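Local coordinates for demethylmenaquinone Methyltransferase (Thermus thermophilus, PDB 1J3L), which is a small alpha/beta protein of the Aldolase/RraA family that assembles into a trimer of identical subunits, at residues M20-F25 with G88-G93; R36-F41 with A45-V50; P139-L144 with L150-E155. All coordinates share one frame; numbering follows the deposited sequence.

Interaction 1. Residues M20-F25 with G88-G93; sequences MVFKSF and GVVVHG
Next to strand 23-24 of the mixed sheet, the ring of Phe-22 plugs in beside Val-90, Val-91 and His-92 of strand 88-92. The two backbones are too far apart to pair, with the CA atoms of Phe-22 and His-92 8.1 Å apart. Strand 107-110 lies between the two strands in the sheet, bonded through Ala-110 to Lys-23 and through Leu-109 to Val-89; between the two segments the contact is made by the Phe-22 ring. Its CG stands beside the backbone N and anti to the carbonyl carbon (chi1 -67°), which sends the ring from the chain toward strand 88-92.

The ring arrives edge first. Phe-22 CE2 is 3.4 Å from Val-91 O, and CD2 of the same ring is 3.6 Å from that oxygen. The oxygen lies near the ring plane, so it faces the slightly positive C-H rim, probably a mildly favourable arrangement. The same Phe-22 CE2 is 4.0 Å from His-92 CA, also near the ring plane. Val-91 O has a second task: it accepts a weak bond of 2.9 Å from Gly-93 N, closing an inverse gamma turn centred on His-92. The ring therefore packs against the oxygen that accepts the turn's bond. Obliquely to the ring, Val-90 CG1 adds an apolar contact at 4.2 Å from Phe-22 CE2.

Leu-109 and Leu-111 also touch the Phe-22 side chain, while Val-90 packs on Phe-61 of strand 58-63. Just before Phe-22, Val-21 meets Leu-68 of the second subunit, so the buried ring lies close to the trimer interface. The arrangement is a buried aromatic side chain packing on a parallel strand and its inverse gamma turn, in the core of an alpha/beta fold.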
loop_
_atom_site.group_PDB
_atom_site.type_symbol
_atom_site.label_atom_id
_atom_site.label_comp_id
_atom_site.label_asym_id
_atom_site.label_seq_id
_atom_site.Cartn_x
_atom_site.Cartn_y
_atom_site.Cartn_z
HETATM N N MSE A 20 8.804 1.571 -5.841
HETATM C CA MSE A 20 8.390 2.388 -4.711
HETATM C C MSE A 20 7.343 1.643 -3.890
HETATM O O MSE A 20 6.163 1.972 -3.929
HETATM C CB MSE A 20 7.834 3.736 -5.201
HETATM C CG MSE A 20 7.469 4.705 -4.075
HETATM SE SE MSE A 20 8.641 4.543 -2.545
HETATM C CE MSE A 20 10.279 5.128 -3.357
ATOM N N VAL A 21 7.793 0.628 -3.156
ATOM C CA VAL A 21 6.922 -0.184 -2.313
ATOM C C VAL A 21 7.158 0.164 -0.836
ATOM O O VAL A 21 6.789 -0.582 0.069
ATOM C CB VAL A 21 7.177 -1.686 -2.548
ATOM C CG1 VAL A 21 6.872 -2.031 -3.996
ATOM C CG2 VAL A 21 8.625 -2.037 -2.222
ATOM N N PHE A 22 7.798 1.307 -0.614
ATOM C CA PHE A 22 8.066 1.801 0.727
ATOM C C PHE A 22 7.152 3.002 0.978
ATOM O O PHE A 22 6.804 3.720 0.052
ATOM C CB PHE A 22 9.521 2.263 0.865
ATOM C CG PHE A 22 10.529 1.161 0.759
ATOM C CD1 PHE A 22 10.917 0.668 -0.482
ATOM C CD2 PHE A 22 11.121 0.634 1.908
ATOM C CE1 PHE A 22 11.890 -0.337 -0.582
ATOM C CE2 PHE A 22 12.094 -0.373 1.820
ATOM C CZ PHE A 22 12.479 -0.856 0.572
ATOM N N LYS A 23 6.746 3.217 2.218
ATOM C CA LYS A 23 5.913 4.370 2.499
ATOM C C LYS A 23 6.879 5.504 2.806
ATOM O O LYS A 23 7.969 5.269 3.312
ATOM C CB LYS A 23 5.000 4.103 3.693
ATOM C CG LYS A 23 4.143 2.856 3.522
ATOM C CD LYS A 23 2.942 2.834 4.459
ATOM C CE LYS A 23 2.163 1.531 4.313
ATOM N NZ LYS A 23 0.810 1.597 4.944
ATOM N N SER A 24 6.501 6.727 2.462
ATOM C CA SER A 24 7.354 7.867 2.732
ATOM C C SER A 24 6.909 8.460 4.065
ATOM O O SER A 24 5.783 8.932 4.200
ATOM C CB SER A 24 7.226 8.900 1.607
ATOM O OG SER A 24 8.317 9.800 1.614
ATOM N N PHE A 25 7.799 8.436 5.050
ATOM C CA PHE A 25 7.481 8.954 6.375
ATOM C C PHE A 25 8.210 10.264 6.710
ATOM O O PHE A 25 7.798 10.992 7.613
ATOM C CB PHE A 25 7.831 7.905 7.445
ATOM C CG PHE A 25 6.994 6.652 7.390
ATOM C CD1 PHE A 25 5.719 6.622 7.937
ATOM C CD2 PHE A 25 7.506 5.486 6.828
ATOM C CE1 PHE A 25 4.968 5.446 7.933
ATOM C CE2 PHE A 25 6.769 4.311 6.817
ATOM C CZ PHE A 25 5.493 4.286 7.372
ATOM N N GLY A 88 19.176 10.956 4.190
ATOM C CA GLY A 88 18.017 10.095 4.313
ATOM C C GLY A 88 18.312 8.716 4.877
ATOM O O GLY A 88 19.462 8.297 4.993
ATOM N N VAL A 89 17.241 8.012 5.220
ATOM C CA VAL A 89 17.317 6.665 5.769
ATOM C C VAL A 89 16.288 5.801 5.045
ATOM O O VAL A 89 15.136 6.211 4.857
ATOM C CB VAL A 89 16.964 6.645 7.278
ATOM C CG1 VAL A 89 17.340 5.288 7.890
ATOM C CG2 VAL A 89 17.660 7.798 7.990
ATOM N N VAL A 90 16.709 4.622 4.607
ATOM C CA VAL A 90 15.796 3.696 3.947
ATOM C C VAL A 90 15.723 2.457 4.819
ATOM O O VAL A 90 16.735 1.812 5.075
ATOM C CB VAL A 90 16.280 3.292 2.560
ATOM C CG1 VAL A 90 15.444 2.143 2.048
ATOM C CG2 VAL A 90 16.173 4.475 1.616
ATOM N N VAL A 91 14.528 2.126 5.283
ATOM C CA VAL A 91 14.373 0.975 6.153
ATOM C C VAL A 91 13.606 -0.184 5.535
ATOM O O VAL A 91 12.419 -0.060 5.220
ATOM C CB VAL A 91 13.668 1.373 7.482
ATOM C CG1 VAL A 91 13.558 0.173 8.410
ATOM C CG2 VAL A 91 14.432 2.492 8.162
ATOM N N HIS A 92 14.295 -1.305 5.341
ATOM C CA HIS A 92 13.627 -2.492 4.837
ATOM C C HIS A 92 13.126 -3.091 6.136
ATOM O O HIS A 92 13.747 -3.995 6.697
ATOM C CB HIS A 92 14.596 -3.468 4.173
ATOM C CG HIS A 92 13.912 -4.655 3.576
ATOM N ND1 HIS A 92 14.393 -5.945 3.708
ATOM C CD2 HIS A 92 12.789 -4.755 2.826
ATOM C CE1 HIS A 92 13.598 -6.777 3.066
ATOM N NE2 HIS A 92 12.614 -6.081 2.519
ATOM N N GLY A 93 12.016 -2.542 6.619
ATOM C CA GLY A 93 11.435 -2.957 7.880
ATOM C C GLY A 93 10.516 -1.852 8.365
ATOM O O GLY A 93 10.002 -1.077 7.542
#

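Interaction 2. Residues R36-F41 with A45-V50; sequences RTLRVF and ALVRKV
Two carboxylates outside the two segments hold the guanidinium of Arg-36, Asp-127 bridging to NE and Glu-53 to NH2, while its NH1 rests against Val-50 of helix 45-51. The Arg-36 NH1 to Val-50 CG1 distance is 3.4 Å, a van der Waals contact oblique to the guanidinium plane. A bend at chi2 (85°) carries the guanidinium across to Val-50, the two side chains meeting at an oblique angle, and the grip of Asp-127 and Glu-53 probably fixes the group's rotation.

Leu-38 carries the middle of the contact with both methyls. CD1 lies 3.9 Å from Leu-46 CB. CD2 sits over the helix backbone, 3.8 Å from Leu-46 O and also against Val-47, whose CG2 is 3.9 Å from it. Leu-46 O is already used as the acceptor of Val-50 N at 3.1 Å, so the methyl packs beside an intact helical bond. At the far end Val-40 CG1 meets Leu-46 CD1 at 4.1 Å, the two side chains running past each other in opposite directions.

Arg-36, Leu-38 and Val-40 alternate with Thr-37 and Arg-39, which point from the helix to the other side of the strand, where Arg-39 bridges to Glu-125. Strand 36-39 and helix 45-50 run nearly antiparallel, at 159° with their axes 9.5 Å apart, as in the first half of a beta-alpha-beta crossover, here completed by parallel strand 58-63.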
loop_
_atom_site.group_PDB
_atom_site.type_symbol
_atom_site.label_atom_id
_atom_site.label_comp_id
_atom_site.label_asym_id
_atom_site.label_seq_id
_atom_site.Cartn_x
_atom_site.Cartn_y
_atom_site.Cartn_z
ATOM N N ARG A 36 25.254 3.886 2.879
ATOM C CA ARG A 36 25.873 3.336 4.073
ATOM C C ARG A 36 24.883 2.224 4.431
ATOM O O ARG A 36 23.682 2.469 4.499
ATOM C CB ARG A 36 25.898 4.390 5.176
ATOM C CG ARG A 36 26.890 4.111 6.268
ATOM C CD ARG A 36 28.274 4.627 5.915
ATOM N NE ARG A 36 29.256 4.147 6.880
ATOM C CZ ARG A 36 29.228 4.414 8.182
ATOM N NH1 ARG A 36 28.265 5.170 8.691
ATOM N NH2 ARG A 36 30.162 3.914 8.978
ATOM N N THR A 37 25.364 1.010 4.654
ATOM C CA THR A 37 24.458 -0.090 4.956
ATOM C C THR A 37 24.518 -0.589 6.385
ATOM O O THR A 37 25.445 -0.285 7.142
ATOM C CB THR A 37 24.714 -1.301 4.044
ATOM O OG1 THR A 37 25.997 -1.871 4.351
ATOM C CG2 THR A 37 24.684 -0.874 2.584
ATOM N N LEU A 38 23.515 -1.386 6.731
ATOM C CA LEU A 38 23.404 -1.953 8.058
ATOM C C LEU A 38 22.403 -3.102 8.018
ATOM O O LEU A 38 21.346 -3.005 7.388
ATOM C CB LEU A 38 22.939 -0.867 9.021
ATOM C CG LEU A 38 22.804 -1.161 10.503
ATOM C CD1 LEU A 38 24.116 -1.693 11.049
ATOM C CD2 LEU A 38 22.400 0.124 11.216
ATOM N N ARG A 39 22.755 -4.198 8.672
ATOM C CA ARG A 39 21.877 -5.353 8.728
ATOM C C ARG A 39 21.605 -5.656 10.188
ATOM O O ARG A 39 22.530 -5.811 10.982
ATOM C CB ARG A 39 22.521 -6.568 8.061
ATOM C CG ARG A 39 21.669 -7.823 8.165
ATOM C CD ARG A 39 22.312 -9.009 7.471
ATOM N NE ARG A 39 22.451 -8.790 6.034
ATOM C CZ ARG A 39 23.615 -8.740 5.394
ATOM N NH1 ARG A 39 24.752 -8.899 6.064
ATOM N NH2 ARG A 39 23.643 -8.529 4.083
ATOM N N VAL A 40 20.328 -5.712 10.539
ATOM C CA VAL A 40 19.925 -6.007 11.901
ATOM C C VAL A 40 18.578 -6.694 11.846
ATOM O O VAL A 40 17.970 -6.836 10.780
ATOM C CB VAL A 40 19.766 -4.735 12.768
ATOM C CG1 VAL A 40 21.079 -4.012 12.874
ATOM C CG2 VAL A 40 18.682 -3.816 12.176
ATOM N N PHE A 41 18.113 -7.129 13.004
ATOM C CA PHE A 41 16.818 -7.766 13.075
ATOM C C PHE A 41 16.220 -7.387 14.408
ATOM O O PHE A 41 16.728 -7.780 15.457
ATOM C CB PHE A 41 16.925 -9.289 12.970
ATOM C CG PHE A 41 15.589 -9.970 12.855
ATOM C CD1 PHE A 41 14.914 -10.001 11.633
ATOM C CD2 PHE A 41 14.972 -10.527 13.979
ATOM C CE1 PHE A 41 13.643 -10.574 11.522
ATOM C CE2 PHE A 41 13.701 -11.102 13.879
ATOM C CZ PHE A 41 13.032 -11.125 12.646
ATOM N N ALA A 45 20.321 -0.799 18.272
ATOM C CA ALA A 45 21.399 -0.103 18.981
ATOM C C ALA A 45 22.412 0.361 17.924
ATOM O O ALA A 45 22.977 1.455 18.022
ATOM C CB ALA A 45 22.069 -1.034 20.000
ATOM N N LEU A 46 22.611 -0.478 16.906
ATOM C CA LEU A 46 23.521 -0.173 15.806
ATOM C C LEU A 46 23.021 1.007 14.982
ATOM O O LEU A 46 23.815 1.719 14.376
ATOM C CB LEU A 46 23.699 -1.400 14.899
ATOM C CG LEU A 46 24.779 -2.376 15.375
ATOM C CD1 LEU A 46 24.750 -3.678 14.579
ATOM C CD2 LEU A 46 26.127 -1.695 15.247
ATOM N N VAL A 47 21.708 1.216 14.956
ATOM C CA VAL A 47 21.147 2.327 14.193
ATOM C C VAL A 47 21.506 3.637 14.869
ATOM O O VAL A 47 21.849 4.619 14.209
ATOM C CB VAL A 47 19.607 2.250 14.083
ATOM C CG1 VAL A 47 19.069 3.516 13.404
ATOM C CG2 VAL A 47 19.202 1.015 13.291
ATOM N N ARG A 48 21.422 3.649 16.192
ATOM C CA ARG A 48 21.747 4.844 16.948
ATOM C C ARG A 48 23.237 5.166 16.845
ATOM O O ARG A 48 23.605 6.312 16.593
ATOM C CB ARG A 48 21.340 4.673 18.415
ATOM C CG ARG A 48 21.730 5.860 19.284
ATOM C CD ARG A 48 21.166 5.741 20.696
ATOM N NE ARG A 48 19.757 6.132 20.774
ATOM C CZ ARG A 48 19.311 7.371 20.585
ATOM N NH1 ARG A 48 20.158 8.356 20.306
ATOM N NH2 ARG A 48 18.015 7.625 20.680
ATOM N N LYS A 49 24.086 4.153 17.016
ATOM C CA LYS A 49 25.536 4.343 16.944
ATOM C C LYS A 49 25.987 4.893 15.585
ATOM O O LYS A 49 26.728 5.873 15.515
ATOM C CB LYS A 49 26.258 3.023 17.219
ATOM C CG LYS A 49 27.682 3.213 17.731
ATOM C CD LYS A 49 28.405 1.891 17.900
ATOM C CE LYS A 49 29.784 2.094 18.507
ATOM N NZ LYS A 49 30.594 3.054 17.706
ATOM N N VAL A 50 25.527 4.265 14.506
ATOM C CA VAL A 50 25.885 4.696 13.162
ATOM C C VAL A 50 25.346 6.083 12.772
ATOM O O VAL A 50 26.066 6.872 12.163
ATOM C CB VAL A 50 25.430 3.647 12.106
ATOM C CG1 VAL A 50 25.701 4.161 10.688
ATOM C CG2 VAL A 50 26.176 2.325 12.334
#

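Interaction 3. Residues P139-L144 with L150-E155; sequences PGSFLL and LLLLPE
Strands 142-144 and 150-153 run antiparallel, Phe-142 with Leu-153 and Leu-144 with Leu-151 forming hydrogen-bonded pairs on either side of the non-hydrogen-bonded pair Leu-143 with Leu-152. Each hydrogen-bonded pair makes two bonds. Phe-142 N reaches Leu-153 O at 2.7 Å, nearly straight (166°) and in the carbonyl plane; Leu-153 N returns to Phe-142 O at 2.8 Å. In the second pair Leu-144 N to Leu-151 O is 2.9 Å but more bent, at 147°. CA-H...O contacts such as Leu-152 CA to Phe-142 O fill in between.

On one face Leu-152 CD2 leans over Leu-143, 3.7 Å from its CD1. Leu-152 CG lies beside the backbone N (chi1 -65°), which brings that methyl toward the neighbouring strand. This face meets Val-35 through Leu-143, and Val-135 and Val-137 through Leu-152.

The opposite face carries Phe-142, Leu-144, Leu-151 and Leu-153. Leu-144 CB and Leu-151 CB are 4.1 Å apart, and Leu-144 CD1 reaches diagonally to Leu-153 CD1 at 4.2 Å. The Phe-142 ring leads away from the partner strand toward Pro-156 and Pro-157, with Leu-153 CD1 at its edge; helix 5-11 packs Leu-8 on Leu-144 and Leu-151.

Ahead of the strand, Ser-141 CB lies 3.2 Å from Leu-153 O, while its OG bonds to Leu-138 O. The Glu-155 side chain is about 3 Å from a bound magnesium ion. The pairing is that of an antiparallel beta hairpin built into a larger mixed sheet, with apolar side chains on both faces.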
loop_
_atom_site.group_PDB
_atom_site.type_symbol
_atom_site.label_atom_id
_atom_site.label_comp_id
_atom_site.label_asym_id
_atom_site.label_seq_id
_atom_site.Cartn_x
_atom_site.Cartn_y
_atom_site.Cartn_z
ATOM N N PRO A 139 27.655 -0.830 0.143
ATOM C CA PRO A 139 28.165 0.316 0.882
ATOM C C PRO A 139 29.031 1.039 -0.146
ATOM O O PRO A 139 29.846 0.399 -0.822
ATOM C CB PRO A 139 29.018 -0.327 1.972
ATOM C CG PRO A 139 28.433 -1.701 2.123
ATOM C CD PRO A 139 28.161 -2.091 0.709
ATOM N N GLY A 140 28.843 2.346 -0.296
ATOM C CA GLY A 140 29.658 3.082 -1.242
ATOM C C GLY A 140 29.015 3.397 -2.571
ATOM O O GLY A 140 29.599 4.112 -3.389
ATOM N N SER A 141 27.829 2.858 -2.811
ATOM C CA SER A 141 27.136 3.139 -4.063
ATOM C C SER A 141 26.361 4.425 -3.834
ATOM O O SER A 141 26.270 4.892 -2.704
ATOM C CB SER A 141 26.180 1.998 -4.418
ATOM O OG SER A 141 25.326 1.701 -3.327
ATOM N N PHE A 142 25.821 5.003 -4.900
ATOM C CA PHE A 142 25.050 6.237 -4.789
ATOM C C PHE A 142 23.569 5.884 -4.870
ATOM O O PHE A 142 23.148 5.140 -5.757
ATOM C CB PHE A 142 25.408 7.204 -5.922
ATOM C CG PHE A 142 24.804 8.578 -5.770
ATOM C CD1 PHE A 142 25.203 9.422 -4.741
ATOM C CD2 PHE A 142 23.836 9.027 -6.661
ATOM C CE1 PHE A 142 24.644 10.699 -4.603
ATOM C CE2 PHE A 142 23.272 10.293 -6.533
ATOM C CZ PHE A 142 23.677 11.132 -5.499
ATOM N N LEU A 143 22.781 6.402 -3.935
ATOM C CA LEU A 143 21.357 6.122 -3.937
ATOM C C LEU A 143 20.536 7.353 -4.270
ATOM O O LEU A 143 20.843 8.469 -3.853
ATOM C CB LEU A 143 20.915 5.539 -2.592
ATOM C CG LEU A 143 19.428 5.184 -2.456
ATOM C CD1 LEU A 143 19.236 4.134 -1.367
ATOM C CD2 LEU A 143 18.627 6.437 -2.141
ATOM N N LEU A 144 19.486 7.126 -5.043
ATOM C CA LEU A 144 18.579 8.173 -5.457
ATOM C C LEU A 144 17.195 7.697 -5.071
ATOM O O LEU A 144 16.855 6.532 -5.268
ATOM C CB LEU A 144 18.673 8.384 -6.969
ATOM C CG LEU A 144 19.597 9.511 -7.437
ATOM C CD1 LEU A 144 20.187 9.196 -8.796
ATOM C CD2 LEU A 144 18.812 10.808 -7.470
ATOM N N LEU A 150 13.639 3.763 -6.083
ATOM C CA LEU A 150 15.033 3.930 -5.682
ATOM C C LEU A 150 16.008 3.458 -6.747
ATOM O O LEU A 150 15.883 2.348 -7.264
ATOM C CB LEU A 150 15.312 3.132 -4.409
ATOM C CG LEU A 150 14.293 3.177 -3.269
ATOM C CD1 LEU A 150 14.756 2.265 -2.142
ATOM C CD2 LEU A 150 14.147 4.586 -2.775
ATOM N N LEU A 151 16.985 4.303 -7.064
ATOM C CA LEU A 151 18.002 3.952 -8.045
ATOM C C LEU A 151 19.359 3.857 -7.346
ATOM O O LEU A 151 19.770 4.774 -6.632
ATOM C CB LEU A 151 18.070 5.001 -9.157
ATOM C CG LEU A 151 19.024 4.671 -10.317
ATOM C CD1 LEU A 151 18.517 3.450 -11.071
ATOM C CD2 LEU A 151 19.133 5.854 -11.259
ATOM N N LEU A 152 20.043 2.738 -7.549
ATOM C CA LEU A 152 21.354 2.503 -6.956
ATOM C C LEU A 152 22.420 2.472 -8.049
ATOM O O LEU A 152 22.403 1.589 -8.904
ATOM C CB LEU A 152 21.366 1.166 -6.216
ATOM C CG LEU A 152 20.481 0.986 -4.983
ATOM C CD1 LEU A 152 20.593 -0.456 -4.519
ATOM C CD2 LEU A 152 20.920 1.941 -3.878
ATOM N N LEU A 153 23.345 3.428 -8.009
ATOM C CA LEU A 153 24.422 3.523 -8.992
ATOM C C LEU A 153 25.754 3.170 -8.335
ATOM O O LEU A 153 25.992 3.526 -7.181
ATOM C CB LEU A 153 24.475 4.945 -9.560
ATOM C CG LEU A 153 23.181 5.420 -10.230
ATOM C CD1 LEU A 153 23.233 6.902 -10.529
ATOM C CD2 LEU A 153 22.968 4.628 -11.493
ATOM N N PRO A 154 26.643 2.466 -9.062
ATOM C CA PRO A 154 27.955 2.069 -8.527
ATOM C C PRO A 154 28.718 3.260 -7.946
ATOM O O PRO A 154 29.604 3.100 -7.110
ATOM C CB PRO A 154 28.651 1.463 -9.742
ATOM C CG PRO A 154 27.502 0.904 -10.541
ATOM C CD PRO A 154 26.497 2.023 -10.460
ATOM N N GLU A 155 28.359 4.448 -8.422
ATOM C CA GLU A 155 28.935 5.711 -7.974
ATOM C C GLU A 155 28.006 6.804 -8.509
ATOM O O GLU A 155 27.185 6.545 -9.392
ATOM C CB GLU A 155 30.365 5.892 -8.506
ATOM C CG GLU A 155 30.489 6.193 -9.996
ATOM C CD GLU A 155 31.885 6.694 -10.385
ATOM O OE1 GLU A 155 32.868 5.929 -10.253
ATOM O OE2 GLU A 155 31.998 7.860 -10.822
#

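How the interactions relate
From the N terminus, 20-25 comes first, and interaction 1 closes a long loop when strand 88-92 returns to it. Interaction 2 lies wholly inside that loop, joining strand 31-39 to the helix that directly follows it. Interaction 3 comes later in the chain, a local hairpin near the C terminus. All three reach the same mixed sheet: strand 142-146 lies beside strand 31-39, and Thr-37 OG1 is 3.3 Å from Pro-139 CG, so interactions 2 and 3 touch. Leu-150 of the hairpin packs on Met-20, Phe-22 and Val-90, and Leu-143 on Val-90, joining interaction 3 to interaction 1. Interactions 1 and 2 approach to about 6 Å between nearest atoms without touching.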